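Local coordinates for protein luciferase-like monooxygenase (Streptomyces bottropensis, PDB 4US5) that probably acts as a flavin-dependent monooxygenase of the bacterial luciferase family, incorporating oxygen from molecular oxygen into an organic substrate, at residues L186-A191 with E201-Y206. Numbering follows the deposited sequence.
Sequences LPYAYA and EAMDTY
The beta-alpha-beta unit of strand 188-191, helix 199-209 and strand 221-229 in this TIM barrel packs Tyr-188 and Tyr-190 against Ala-202, Met-203 and Tyr-206; the axes of the two short segments are nearly antiparallel and approach to 9.7 Å. Tyr-206 shows how one side chain can combine an apolar and a polar tie, its ring packing on Tyr-188 while its hydroxyl bonds to backbone. With CG anti to the backbone N (chi1 173°), it reaches beyond Tyr-188 to the backbone of Leu-186, where its OH donates to Leu-186 O at 2.6 Å, tilted 29° from the carbonyl plane; the same OH also hydrogen-bonds with Arg-220 N. CB of Tyr-188 sits over one face of the Tyr-206 ring, 3.6 Å from its centroid, a CH-pi contact, while the two side chains run antiparallel alongside each other, their rings oblique, with planes at 37°. Phenylalanine in place of Tyr-206 would probably keep much of this apolar contact but leave Leu-186 O without its hydroxyl donor and Arg-220 N without its hydroxyl partner. Further along, CB of Ala-202 presses against the Tyr-190 ring, 3.3 Å from its CE1. Met-203, a selenomethionine whose chain turns at its second and third torsions, brings SE to 3.7 Å from CB of Tyr-190 and makes an oblique Met-aromatic contact with Tyr-188. The phenol ends are also held: Tyr-188 OH bonds to Ser-177 OG and Tyr-190 OH to Thr-195 O. Helix 175-184 packs on Tyr-188 through Ala-178 and Ala-181, Pro-221 of the next strand touches Met-203 and Tyr-206, and strand 188-191 runs parallel between strands 167-172 and 221-229.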
# COMPACT_ATOMS: atom_id res chain seq x y z
N LEU B 186 8.10 -10.88 -21.46
CA LEU B 186 7.07 -10.30 -20.61
C LEU B 186 5.85 -9.86 -21.37
O LEU B 186 5.97 -9.35 -22.49
CB LEU B 186 7.64 -9.10 -19.89
CG LEU B 186 8.62 -9.46 -18.80
CD1 LEU B 186 9.32 -8.20 -18.33
CD2 LEU B 186 7.93 -10.17 -17.64
N PRO B 187 4.67 -9.95 -20.72
CA PRO B 187 3.51 -9.27 -21.24
C PRO B 187 3.81 -7.76 -21.31
O PRO B 187 4.57 -7.26 -20.49
CB PRO B 187 2.43 -9.58 -20.19
CG PRO B 187 2.89 -10.82 -19.50
CD PRO B 187 4.37 -10.73 -19.50
N TYR B 188 3.24 -7.08 -22.30
CA TYR B 188 3.64 -5.75 -22.64
C TYR B 188 2.44 -4.88 -22.92
O TYR B 188 1.57 -5.28 -23.67
CB TYR B 188 4.53 -5.80 -23.88
CG TYR B 188 5.06 -4.47 -24.34
CD1 TYR B 188 5.85 -3.71 -23.54
CD2 TYR B 188 4.81 -4.01 -25.65
CE1 TYR B 188 6.39 -2.51 -23.99
CE2 TYR B 188 5.31 -2.79 -26.10
CZ TYR B 188 6.11 -2.05 -25.28
OH TYR B 188 6.65 -0.87 -25.71
N ALA B 189 2.42 -3.69 -22.33
CA ALA B 189 1.37 -2.73 -22.61
C ALA B 189 1.99 -1.46 -23.16
O ALA B 189 2.80 -0.81 -22.50
CB ALA B 189 0.60 -2.43 -21.34
N TYR B 190 1.63 -1.12 -24.39
CA TYR B 190 2.15 0.07 -25.07
C TYR B 190 1.23 1.25 -24.96
O TYR B 190 0.05 1.19 -25.36
CB TYR B 190 2.41 -0.19 -26.56
CG TYR B 190 3.13 0.95 -27.25
CD1 TYR B 190 4.49 1.05 -27.23
CD2 TYR B 190 2.42 1.94 -27.93
CE1 TYR B 190 5.16 2.10 -27.87
CE2 TYR B 190 3.06 2.99 -28.57
CZ TYR B 190 4.45 3.07 -28.51
OH TYR B 190 5.10 4.11 -29.13
N ALA B 191 1.77 2.37 -24.51
CA ALA B 191 1.01 3.62 -24.40
C ALA B 191 0.93 4.41 -25.71
O ALA B 191 1.66 5.38 -25.92
CB ALA B 191 1.58 4.51 -23.28
N GLU B 201 5.19 0.28 -35.06
CA GLU B 201 6.54 -0.29 -35.02
C GLU B 201 6.81 -1.01 -33.71
O GLU B 201 7.37 -2.12 -33.70
CB GLU B 201 7.62 0.77 -35.27
CG GLU B 201 9.04 0.23 -35.23
CD GLU B 201 10.14 1.28 -35.39
OE1 GLU B 201 9.84 2.46 -35.67
OE2 GLU B 201 11.31 0.91 -35.25
N ALA B 202 6.44 -0.38 -32.60
CA ALA B 202 6.66 -0.96 -31.28
C ALA B 202 5.95 -2.29 -31.11
O ALA B 202 6.56 -3.24 -30.66
CB ALA B 202 6.26 0.02 -30.18
N MSE B 203 4.69 -2.35 -31.49
CA MSE B 203 3.91 -3.55 -31.33
C MSE B 203 4.40 -4.64 -32.30
O MSE B 203 4.42 -5.81 -31.95
CB MSE B 203 2.43 -3.26 -31.46
CG MSE B 203 1.96 -2.28 -30.34
SE MSE B 203 1.80 -3.25 -28.63
CE MSE B 203 -0.06 -3.84 -28.82
N ASP B 204 4.79 -4.24 -33.50
CA ASP B 204 5.43 -5.20 -34.46
C ASP B 204 6.71 -5.78 -33.88
O ASP B 204 6.91 -6.99 -33.91
CB ASP B 204 5.74 -4.51 -35.79
CG ASP B 204 4.50 -4.32 -36.67
OD1 ASP B 204 3.46 -4.91 -36.36
OD2 ASP B 204 4.59 -3.56 -37.67
N THR B 205 7.56 -4.91 -33.35
CA THR B 205 8.85 -5.28 -32.76
C THR B 205 8.70 -6.22 -31.58
O THR B 205 9.41 -7.24 -31.47
CB THR B 205 9.63 -4.04 -32.33
OG1 THR B 205 9.94 -3.27 -33.50
CG2 THR B 205 10.93 -4.39 -31.63
N TYR B 206 7.74 -5.91 -30.70
CA TYR B 206 7.45 -6.77 -29.56
C TYR B 206 7.15 -8.20 -30.01
O TYR B 206 7.72 -9.17 -29.46
CB TYR B 206 6.23 -6.23 -28.76
CG TYR B 206 5.78 -7.15 -27.68
CD1 TYR B 206 6.63 -7.49 -26.63
CD2 TYR B 206 4.49 -7.63 -27.64
CE1 TYR B 206 6.21 -8.33 -25.61
CE2 TYR B 206 4.07 -8.47 -26.62
CZ TYR B 206 4.93 -8.81 -25.61
OH TYR B 206 4.48 -9.64 -24.60